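Local coordinates for alpha-L-rhamnosidase (Streptomyces avermitilis, PDB 3W5N), which hydrolyses terminal non-reducing alpha-L-rhamnose residues from flavonoids and the arabinogalactan-protein gum arabic, and also carries a calcium-dependent rhamnose-binding module, at residues 161-166 / 249-254; 177-182 / 201-206; 385-390 / 634-639. All coordinates share one frame; numbering follows the deposited sequence.

Contact 1 of 3, residues 161-166 / 249-254. With RAM (alpha-L-rhamnopyranose), chain F.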
loop_
_atom_site.group_PDB
_atom_site.type_symbol
_atom_site.label_atom_id
_atom_site.label_comp_id
_atom_site.label_asym_id
_atom_site.label_seq_id
_atom_site.Cartn_x
_atom_site.Cartn_y
_atom_site.Cartn_z
ATOM N N ARG A 161 24.429 -2.959 -42.039
ATOM C CA ARG A 161 23.543 -3.738 -42.887
ATOM C C ARG A 161 22.711 -2.762 -43.697
ATOM O O ARG A 161 22.171 -1.817 -43.143
ATOM C CB ARG A 161 22.626 -4.570 -42.005
ATOM C CG ARG A 161 21.518 -5.304 -42.720
ATOM C CD ARG A 161 22.049 -6.595 -43.274
ATOM N NE ARG A 161 20.974 -7.526 -43.555
ATOM C CZ ARG A 161 20.557 -7.843 -44.774
ATOM N NH1 ARG A 161 21.134 -7.300 -45.857
ATOM N NH2 ARG A 161 19.561 -8.723 -44.909
ATOM N N THR A 162 22.636 -2.982 -45.000
ATOM C CA THR A 162 21.682 -2.244 -45.825
ATOM C C THR A 162 20.600 -3.204 -46.263
ATOM O O THR A 162 20.897 -4.241 -46.874
ATOM C CB THR A 162 22.342 -1.624 -47.063
ATOM O OG1 THR A 162 23.384 -0.743 -46.635
ATOM C CG2 THR A 162 21.307 -0.844 -47.870
ATOM N N VAL A 163 19.356 -2.843 -45.960
ATOM C CA VAL A 163 18.209 -3.691 -46.271
ATOM C C VAL A 163 17.172 -2.957 -47.107
ATOM O O VAL A 163 16.934 -1.771 -46.903
ATOM C CB VAL A 163 17.551 -4.248 -45.000
ATOM C CG1 VAL A 163 18.437 -5.319 -44.402
ATOM C CG2 VAL A 163 17.241 -3.141 -43.996
ATOM N N ASP A 164 16.588 -3.685 -48.054
ATOM C CA ASP A 164 15.616 -3.144 -48.996
ATOM C C ASP A 164 14.216 -3.391 -48.417
ATOM O O ASP A 164 13.703 -4.517 -48.448
ATOM C CB ASP A 164 15.794 -3.838 -50.354
ATOM C CG ASP A 164 14.952 -3.219 -51.464
ATOM O OD1 ASP A 164 14.105 -2.341 -51.197
ATOM O OD2 ASP A 164 15.143 -3.623 -52.633
ATOM N N LEU A 165 13.612 -2.342 -47.871
ATOM C CA LEU A 165 12.339 -2.481 -47.155
ATOM C C LEU A 165 11.123 -2.384 -48.071
ATOM O O LEU A 165 11.184 -1.733 -49.115
ATOM C CB LEU A 165 12.245 -1.448 -46.030
ATOM C CG LEU A 165 13.362 -1.532 -44.974
ATOM C CD1 LEU A 165 13.047 -0.581 -43.832
ATOM C CD2 LEU A 165 13.561 -2.959 -44.453
ATOM N N PRO A 166 10.012 -3.042 -47.684
ATOM C CA PRO A 166 8.850 -3.043 -48.565
ATOM C C PRO A 166 8.136 -1.694 -48.642
ATOM O O PRO A 166 8.386 -0.778 -47.834
ATOM C CB PRO A 166 7.943 -4.127 -47.961
ATOM C CG PRO A 166 8.362 -4.235 -46.537
ATOM C CD PRO A 166 9.839 -3.952 -46.531
ATOM N N LYS A 249 7.037 -8.051 -42.075
ATOM C CA LYS A 249 8.367 -8.392 -42.575
ATOM C C LYS A 249 9.395 -8.184 -41.462
ATOM O O LYS A 249 9.395 -7.143 -40.793
ATOM C CB LYS A 249 8.692 -7.560 -43.812
ATOM C CG LYS A 249 10.159 -7.491 -44.191
ATOM C CD LYS A 249 10.571 -8.594 -45.154
ATOM C CE LYS A 249 11.907 -8.271 -45.816
ATOM N NZ LYS A 249 11.972 -6.867 -46.328
ATOM N N LYS A 250 10.248 -9.180 -41.253
ATOM C CA LYS A 250 11.234 -9.123 -40.171
ATOM C C LYS A 250 12.651 -9.176 -40.717
ATOM O O LYS A 250 12.957 -9.999 -41.578
ATOM C CB LYS A 250 11.035 -10.288 -39.196
ATOM C CG LYS A 250 9.804 -10.162 -38.305
ATOM C CD LYS A 250 9.681 -11.392 -37.428
ATOM C CE LYS A 250 8.377 -11.371 -36.663
ATOM N NZ LYS A 250 8.419 -12.354 -35.553
ATOM N N ILE A 251 13.510 -8.309 -40.194
ATOM C CA ILE A 251 14.928 -8.307 -40.512
ATOM C C ILE A 251 15.654 -8.675 -39.211
ATOM O O ILE A 251 15.402 -8.055 -38.175
ATOM C CB ILE A 251 15.393 -6.897 -40.986
ATOM C CG1 ILE A 251 14.611 -6.414 -42.225
ATOM C CG2 ILE A 251 16.894 -6.850 -41.254
ATOM C CD1 ILE A 251 14.583 -7.385 -43.382
ATOM N N PHE A 252 16.546 -9.670 -39.280
ATOM C CA PHE A 252 17.311 -10.128 -38.118
ATOM C C PHE A 252 18.761 -9.658 -38.109
ATOM O O PHE A 252 19.309 -9.321 -39.147
ATOM C CB PHE A 252 17.307 -11.666 -38.065
ATOM C CG PHE A 252 15.931 -12.245 -38.030
ATOM C CD1 PHE A 252 15.097 -11.989 -36.950
ATOM C CD2 PHE A 252 15.447 -13.004 -39.092
ATOM C CE1 PHE A 252 13.811 -12.513 -36.904
ATOM C CE2 PHE A 252 14.155 -13.530 -39.052
ATOM C CZ PHE A 252 13.343 -13.276 -37.956
ATOM N N SER A 253 19.357 -9.657 -36.918
ATOM C CA SER A 253 20.826 -9.719 -36.774
ATOM C C SER A 253 21.287 -11.138 -37.164
ATOM O O SER A 253 20.782 -12.143 -36.626
ATOM C CB SER A 253 21.245 -9.406 -35.340
ATOM O OG SER A 253 20.440 -10.147 -34.424
ATOM N N ASP A 254 22.204 -11.215 -38.119
ATOM C CA ASP A 254 22.661 -12.502 -38.659
ATOM C C ASP A 254 23.917 -12.261 -39.497
ATOM O O ASP A 254 24.481 -11.169 -39.457
ATOM C CB ASP A 254 21.533 -13.239 -39.431
ATOM C CG ASP A 254 21.028 -12.468 -40.641
ATOM O OD1 ASP A 254 21.777 -11.643 -41.209
ATOM O OD2 ASP A 254 19.859 -12.694 -41.045
HETATM C C1 RAM F . 26.001 0.625 -52.661
HETATM C C2 RAM F . 26.835 0.901 -51.377
HETATM C C3 RAM F . 25.775 1.410 -50.390
HETATM C C4 RAM F . 24.735 0.324 -50.071
HETATM C C5 RAM F . 24.057 -0.156 -51.373
HETATM C C6 RAM F . 23.180 -1.388 -51.146
HETATM O O1 RAM F . 25.261 1.762 -53.167
HETATM O O2 RAM F . 27.383 -0.398 -51.144
HETATM O O3 RAM F . 26.327 1.970 -49.195
HETATM O O4 RAM F . 23.795 0.840 -49.107
HETATM O O5 RAM F . 25.043 -0.433 -52.411
HETATM O O HOH W 1 19.816 -9.256 -42.043
#

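Contact 2 of 3, residues 177-182 / 201-206. With CA (calcium ion), chain B; RAM (alpha-L-rhamnopyranose), chain D.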
loop_
_atom_site.group_PDB
_atom_site.type_symbol
_atom_site.label_atom_id
_atom_site.label_comp_id
_atom_site.label_asym_id
_atom_site.label_seq_id
_atom_site.Cartn_x
_atom_site.Cartn_y
_atom_site.Cartn_z
ATOM N N SER A 177 19.161 -5.920 -28.044
ATOM C CA SER A 177 19.869 -6.102 -26.790
ATOM C C SER A 177 21.335 -6.357 -27.127
ATOM O O SER A 177 21.632 -6.835 -28.223
ATOM C CB SER A 177 19.283 -7.288 -26.046
ATOM O OG SER A 177 19.680 -7.229 -24.689
ATOM N N ALA A 178 22.233 -6.013 -26.208
ATOM C CA ALA A 178 23.652 -6.308 -26.408
ATOM C C ALA A 178 24.298 -6.741 -25.109
ATOM O O ALA A 178 23.995 -6.203 -24.044
ATOM C CB ALA A 178 24.401 -5.097 -26.971
ATOM N N ASP A 179 25.186 -7.722 -25.228
ATOM C CA ASP A 179 26.173 -8.037 -24.226
ATOM C C ASP A 179 27.477 -7.382 -24.718
ATOM O O ASP A 179 28.152 -7.956 -25.582
ATOM C CB ASP A 179 26.313 -9.570 -24.139
ATOM C CG ASP A 179 27.337 -10.010 -23.124
ATOM O OD1 ASP A 179 28.088 -9.150 -22.634
ATOM O OD2 ASP A 179 27.388 -11.216 -22.798
ATOM N N ASN A 180 27.867 -6.204 -24.202
ATOM C CA ASN A 180 27.230 -5.510 -23.073
ATOM C C ASN A 180 26.440 -4.242 -23.382
ATOM O O ASN A 180 25.457 -3.946 -22.688
ATOM C CB ASN A 180 28.291 -5.187 -22.001
ATOM C CG ASN A 180 28.749 -6.425 -21.277
ATOM O OD1 ASN A 180 29.811 -6.989 -21.582
ATOM N ND2 ASN A 180 27.925 -6.897 -20.343
ATOM N N VAL A 181 26.860 -3.481 -24.392
ATOM C CA VAL A 181 26.184 -2.212 -24.723
ATOM C C VAL A 181 26.180 -1.970 -26.230
ATOM O O VAL A 181 26.974 -2.584 -26.960
ATOM C CB VAL A 181 26.827 -0.981 -24.015
ATOM C CG1 VAL A 181 26.702 -1.084 -22.496
ATOM C CG2 VAL A 181 28.280 -0.783 -24.438
ATOM N N TYR A 182 25.290 -1.087 -26.691
ATOM C CA TYR A 182 25.148 -0.795 -28.126
ATOM C C TYR A 182 24.791 0.673 -28.381
ATOM O O TYR A 182 24.353 1.398 -27.476
ATOM C CB TYR A 182 24.089 -1.686 -28.782
ATOM C CG TYR A 182 22.711 -1.460 -28.205
ATOM C CD1 TYR A 182 21.856 -0.481 -28.728
ATOM C CD2 TYR A 182 22.270 -2.206 -27.118
ATOM C CE1 TYR A 182 20.603 -0.256 -28.172
ATOM C CE2 TYR A 182 21.018 -1.998 -26.563
ATOM C CZ TYR A 182 20.194 -1.021 -27.089
ATOM O OH TYR A 182 18.970 -0.835 -26.515
ATOM N N GLU A 201 24.107 -6.079 -16.418
ATOM C CA GLU A 201 23.551 -7.196 -17.189
ATOM C C GLU A 201 22.369 -6.723 -18.039
ATOM O O GLU A 201 21.329 -7.379 -18.116
ATOM C CB GLU A 201 23.195 -8.391 -16.289
ATOM C CG GLU A 201 24.376 -8.829 -15.429
ATOM C CD GLU A 201 24.168 -10.133 -14.680
ATOM O OE1 GLU A 201 23.044 -10.675 -14.659
ATOM O OE2 GLU A 201 25.162 -10.621 -14.094
ATOM N N GLY A 202 22.554 -5.558 -18.653
ATOM C CA GLY A 202 21.581 -4.968 -19.570
ATOM C C GLY A 202 21.158 -5.858 -20.724
ATOM O O GLY A 202 20.076 -5.673 -21.284
ATOM N N TRP A 203 22.000 -6.830 -21.080
ATOM C CA TRP A 203 21.661 -7.798 -22.116
ATOM C C TRP A 203 20.373 -8.569 -21.818
ATOM O O TRP A 203 19.703 -9.032 -22.736
ATOM C CB TRP A 203 22.828 -8.762 -22.385
ATOM C CG TRP A 203 23.306 -9.563 -21.192
ATOM C CD1 TRP A 203 24.373 -9.286 -20.388
ATOM C CD2 TRP A 203 22.737 -10.782 -20.704
ATOM N NE1 TRP A 203 24.505 -10.269 -19.416
ATOM C CE2 TRP A 203 23.515 -11.198 -19.594
ATOM C CE3 TRP A 203 21.659 -11.588 -21.120
ATOM C CZ2 TRP A 203 23.232 -12.364 -18.877
ATOM C CZ3 TRP A 203 21.379 -12.749 -20.399
ATOM C CH2 TRP A 203 22.160 -13.124 -19.299
ATOM N N ARG A 204 20.037 -8.703 -20.529
ATOM C CA ARG A 204 18.808 -9.394 -20.105
ATOM C C ARG A 204 17.546 -8.637 -20.431
ATOM O O ARG A 204 16.457 -9.212 -20.381
ATOM C CB ARG A 204 18.799 -9.617 -18.592
ATOM C CG ARG A 204 19.930 -10.480 -18.081
ATOM C CD ARG A 204 19.868 -10.558 -16.567
ATOM N NE ARG A 204 20.923 -11.412 -16.051
ATOM C CZ ARG A 204 20.877 -12.740 -16.050
ATOM N NH1 ARG A 204 19.818 -13.378 -16.531
ATOM N NH2 ARG A 204 21.901 -13.431 -15.557
ATOM N N ARG A 205 17.680 -7.350 -20.731
ATOM C CA ARG A 205 16.512 -6.481 -20.900
ATOM C C ARG A 205 16.542 -5.729 -22.224
ATOM O O ARG A 205 16.973 -4.570 -22.279
ATOM C CB ARG A 205 16.386 -5.496 -19.723
ATOM C CG ARG A 205 16.136 -6.184 -18.382
ATOM C CD ARG A 205 16.237 -5.238 -17.194
ATOM N NE ARG A 205 17.545 -4.605 -17.043
ATOM C CZ ARG A 205 18.591 -5.159 -16.429
ATOM N NH1 ARG A 205 18.514 -6.381 -15.923
ATOM N NH2 ARG A 205 19.726 -4.493 -16.343
ATOM N N PRO A 206 16.104 -6.398 -23.307
ATOM C CA PRO A 206 16.049 -5.765 -24.625
ATOM C C PRO A 206 15.168 -4.515 -24.624
ATOM O O PRO A 206 14.146 -4.478 -23.940
ATOM C CB PRO A 206 15.402 -6.842 -25.503
ATOM C CG PRO A 206 15.662 -8.123 -24.802
ATOM C CD PRO A 206 15.642 -7.795 -23.343
HETATM CA CA CA B . 30.245 -9.421 -21.805
HETATM C C1 RAM D . 27.466 -11.123 -17.059
HETATM C C2 RAM D . 28.038 -9.857 -17.700
HETATM C C3 RAM D . 28.954 -10.224 -18.882
HETATM C C4 RAM D . 28.237 -11.106 -19.893
HETATM C C5 RAM D . 27.695 -12.365 -19.198
HETATM C C6 RAM D . 26.816 -13.211 -20.121
HETATM O O1 RAM D . 28.511 -11.806 -16.346
HETATM O O2 RAM D . 26.925 -9.069 -18.135
HETATM O O3 RAM D . 29.527 -9.106 -19.583
HETATM O O4 RAM D . 29.204 -11.350 -20.942
HETATM O O5 RAM D . 26.900 -12.014 -18.038
HETATM O O HOH W 2 20.593 -4.488 -23.860
HETATM O O HOH W 3 24.932 -5.954 -20.793
HETATM O O HOH W 4 18.512 -2.537 -24.523
HETATM O O HOH W 5 32.235 -10.159 -20.633
#

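Contact 3 of 3, residues 385-390 / 634-639. With RAM (alpha-L-rhamnopyranose), chain C.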
loop_
_atom_site.group_PDB
_atom_site.type_symbol
_atom_site.label_atom_id
_atom_site.label_comp_id
_atom_site.label_asym_id
_atom_site.label_seq_id
_atom_site.Cartn_x
_atom_site.Cartn_y
_atom_site.Cartn_z
ATOM N N VAL A 385 7.713 -5.151 -9.656
ATOM C CA VAL A 385 7.395 -5.187 -8.232
ATOM C C VAL A 385 8.689 -5.011 -7.454
ATOM O O VAL A 385 9.656 -5.751 -7.684
ATOM C CB VAL A 385 6.751 -6.536 -7.828
ATOM C CG1 VAL A 385 6.582 -6.631 -6.323
ATOM C CG2 VAL A 385 5.390 -6.702 -8.492
ATOM N N GLY A 386 8.696 -4.039 -6.538
ATOM C CA GLY A 386 9.886 -3.736 -5.731
ATOM C C GLY A 386 11.151 -3.577 -6.555
ATOM O O GLY A 386 11.129 -2.977 -7.639
ATOM N N MET A 387 12.246 -4.143 -6.036
ATOM C CA MET A 387 13.545 -4.133 -6.701
ATOM C C MET A 387 13.733 -5.375 -7.594
ATOM O O MET A 387 14.863 -5.725 -7.953
ATOM C CB MET A 387 14.670 -4.096 -5.651
ATOM C CG MET A 387 14.578 -3.001 -4.585
ATOM S SD MET A 387 13.431 -3.317 -3.207
ATOM C CE MET A 387 14.321 -4.573 -2.282
ATOM N N PHE A 388 12.634 -6.008 -8.001
ATOM C CA PHE A 388 12.679 -7.379 -8.506
ATOM C C PHE A 388 12.242 -7.582 -9.955
ATOM O O PHE A 388 12.250 -8.702 -10.443
ATOM C CB PHE A 388 11.854 -8.294 -7.569
ATOM C CG PHE A 388 12.106 -8.038 -6.113
ATOM C CD1 PHE A 388 13.399 -8.119 -5.592
ATOM C CD2 PHE A 388 11.054 -7.697 -5.262
ATOM C CE1 PHE A 388 13.645 -7.852 -4.244
ATOM C CE2 PHE A 388 11.291 -7.440 -3.921
ATOM C CZ PHE A 388 12.589 -7.522 -3.412
ATOM N N GLY A 389 11.844 -6.519 -10.639
ATOM C CA GLY A 389 11.433 -6.659 -12.039
ATOM C C GLY A 389 10.040 -7.244 -12.214
ATOM O O GLY A 389 9.280 -7.381 -11.234
ATOM N N PRO A 390 9.681 -7.568 -13.464
ATOM C CA PRO A 390 8.314 -7.922 -13.776
ATOM C C PRO A 390 8.028 -9.425 -13.726
ATOM O O PRO A 390 8.902 -10.230 -13.362
ATOM C CB PRO A 390 8.149 -7.375 -15.198
ATOM C CG PRO A 390 9.499 -7.553 -15.813
ATOM C CD PRO A 390 10.501 -7.426 -14.688
ATOM N N ARG A 634 9.660 4.931 -4.065
ATOM C CA ARG A 634 10.762 4.292 -4.787
ATOM C C ARG A 634 10.411 2.890 -5.288
ATOM O O ARG A 634 9.257 2.443 -5.161
ATOM C CB ARG A 634 12.032 4.290 -3.917
ATOM C CG ARG A 634 11.954 3.346 -2.731
ATOM C CD ARG A 634 13.319 3.222 -2.063
ATOM N NE ARG A 634 13.259 2.472 -0.803
ATOM C CZ ARG A 634 13.641 2.957 0.378
ATOM N NH1 ARG A 634 14.087 4.216 0.490
ATOM N NH2 ARG A 634 13.562 2.201 1.459
ATOM N N ASP A 635 11.397 2.187 -5.850
ATOM C CA ASP A 635 11.203 0.808 -6.334
ATOM C C ASP A 635 11.169 -0.227 -5.208
ATOM O O ASP A 635 12.002 -1.147 -5.153
ATOM C CB ASP A 635 12.279 0.436 -7.355
ATOM C CG ASP A 635 13.696 0.574 -6.800
ATOM O OD1 ASP A 635 13.867 0.985 -5.612
ATOM O OD2 ASP A 635 14.644 0.264 -7.572
ATOM N N GLU A 636 10.209 -0.067 -4.298
ATOM C CA GLU A 636 10.078 -0.984 -3.175
ATOM C C GLU A 636 8.580 -1.190 -2.934
ATOM O O GLU A 636 7.966 -1.968 -3.642
ATOM C CB GLU A 636 10.839 -0.463 -1.947
ATOM C CG GLU A 636 11.063 -1.534 -0.890
ATOM C CD GLU A 636 12.318 -1.322 -0.049
ATOM O OE1 GLU A 636 13.072 -0.344 -0.278
ATOM O OE2 GLU A 636 12.565 -2.180 0.826
ATOM N N ARG A 637 7.985 -0.449 -1.998
ATOM C CA ARG A 637 6.528 -0.480 -1.804
ATOM C C ARG A 637 6.073 -1.888 -1.439
ATOM O O ARG A 637 5.107 -2.413 -2.021
ATOM C CB ARG A 637 5.795 -0.015 -3.064
ATOM C CG ARG A 637 6.499 1.142 -3.767
ATOM C CD ARG A 637 5.556 1.820 -4.737
ATOM N NE ARG A 637 6.293 2.715 -5.625
ATOM C CZ ARG A 637 5.753 3.283 -6.695
ATOM N NH1 ARG A 637 4.487 3.031 -7.010
ATOM N NH2 ARG A 637 6.489 4.094 -7.446
ATOM N N LEU A 638 6.776 -2.481 -0.477
ATOM C CA LEU A 638 6.502 -3.839 -0.045
ATOM C C LEU A 638 5.824 -3.854 1.321
ATOM O O LEU A 638 5.929 -2.896 2.070
ATOM C CB LEU A 638 7.811 -4.639 -0.009
ATOM C CG LEU A 638 8.643 -4.604 -1.301
ATOM C CD1 LEU A 638 9.960 -5.312 -1.032
ATOM C CD2 LEU A 638 7.926 -5.269 -2.459
ATOM N N GLY A 639 5.139 -4.953 1.643
ATOM C CA GLY A 639 4.452 -5.075 2.941
ATOM C C GLY A 639 5.409 -5.450 4.073
ATOM O O GLY A 639 5.389 -6.589 4.578
HETATM C C1 RAM C . 14.041 -0.914 4.154
HETATM C C2 RAM C . 12.504 -0.929 4.086
HETATM C C3 RAM C . 11.861 -0.971 5.492
HETATM C C4 RAM C . 12.702 -1.649 6.588
HETATM C C5 RAM C . 13.674 -2.586 5.930
HETATM C C6 RAM C . 14.464 -3.303 7.032
HETATM O O1 RAM C . 14.622 -1.323 2.910
HETATM O O2 RAM C . 12.072 0.199 3.279
HETATM O O3 RAM C . 11.667 0.342 6.000
HETATM O O4 RAM C . 11.905 -2.400 7.531
HETATM O O5 RAM C . 14.561 -1.806 5.130
HETATM O O HOH W 6 6.289 -2.825 -5.647
#

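Contact 1 of 3, residues 161-166 / 249-254
V163 and I251 meet inside a beta sandwich, each pointing at the opposite sheet, and the two side chains run antiparallel past each other, methyl beside methyl. CG1 of V163 rests 3.8 Å from CG2 of I251. On the other flank, CD2 of L165 comes within 4.2 Å of CG1 of I251, so that the branched residue fits between two neighbours of the facing strand. Toward P166, the chain of K249 turns about CB-CG (chi2 91°) and again at its end (chi4 -47°), which brings NZ to 3.6 Å from both CD of P166 and the carbonyl O of D164. Toward R161 and D254, polar groups take over. CG1 of V163 sits over the centre of one face of the R161 guanidinium, 3.3 Å from its plane, while R161 NE donates to a water at 2.6 Å that in turn donates to F252 O and D254 OD1. T162 uses OG1 to hydrogen-bond O4 of a bound rhamnose. The strand segments run 175° to each other with axes 9.7 Å apart and share no hydrogen bonds; 161-165 bonds instead to strand 218-227 of the five-stranded sheet, and 249-252 to strand 235-244 as the edge of the four-stranded one.

Contact 2 of 3, residues 177-182 / 201-206
With chi1 at -163°, OG of S177 stands anti to the backbone N and donates a 2.7 Å hydrogen bond to W203 O from above the carbonyl plane. W203 has the less usual chi1 of 58°, with CG between the backbone N and the carbonyl carbon, and this lays the indole beside D179 and N180. Together they form the calcium-dependent rhamnose site of the CBM67 beta sandwich, at a classic beta bulge where N180 and V181 both face S227. The peptide bond before N180 is cis, and D179 OD1 and N180 OD1 both bind the calcium ion, which N228 and P233 also bind; D179 OD2 accepts from W292 NE1. The sugar joins the metal shell through O3 and O4, while W203 NE1 donates to its O2 at 3.0 Å, at the ring edge. CH2 of W203 also lies over the centre of the R204 guanidinium face. A leucine in place of W203 would probably cost the sugar O2 this N-H partner and leave the guanidinium without its ring. R204 NE also bonds E201 OE1 at 2.6 Å in a salt bridge. On the calcium side, N180 ND2 donates to the rhamnose O3 at 2.8 Å.

Contact 3 of 3, residues 385-390 / 634-639
V385 begins the contact with a methyl group, CG1, set 4.3 Å from CD2 of L638, and it also begins a type II' beta turn that F388 N closes by bonding V385 O. G386 takes the second position of that turn, with phi at 50°, and comes close against the backbone of the other segment. Its CA makes a C-H...O contact of 3.3 Å with E636 O, and a water ties the same pair together, accepting from G386 N and donating to E636 O. With a positive phi and a CB that would probably crowd CD2 of L638 and CE2 of F388, glycine suits this position. Beyond it D635 sits at the centre of an inverse gamma turn, its carboxylate held elsewhere by R543 and S544. This is where a loop of the alpha-L-rhamnosidase N-terminal domain leans on the active-site loop of the six-hairpin glycosidase domain, just before helix 641-654. M387 folds back (chi2 80°, chi3 73°), bringing SD to 3.2 Å from D635 O. The sulfur also runs alongside E636, 3.8 Å from its CG. E636 is the probable proton donor. R634 presents one edge of its guanidinium to E636 OE1, with NE at 2.9 Å. Its NH2 reaches the same oxygen at 3.1 Å, from the same face of the carboxylate plane. E636 OE2 receives a 3.1 Å hydrogen bond from O1 of the bound rhamnose. R634 NH1 has a second carboxylate partner in E895, the probable proton acceptor. F388 and L638 approach from opposite directions, and CD1 of L638 lies at the ring edge, 3.8 Å from CE2 of F388. CB of M387 lies over one face of that ring, toward the rim.

In the fold
Following the chain, strand 156-165 enters contact 1 first, and strand 169-179 then leads into contact 2, whose partner loop returns only 19 residues later. Contact 1 closes after that, when the chain comes back at 249-254, so the short loop of contact 2 lies within the longer one of contact 1. Contact 1 packs the two sheets of the rhamnose-binding module together, while contact 2 sets the 201-206 loop against strand ends at the calcium site. Contact 3 opens later, at 385-390, and spans 243 intervening residues before 634-639 closes it; it ties the N-terminal rhamnosidase domain to the catalytic one. Its centre lies about 22 Å from that of contact 2.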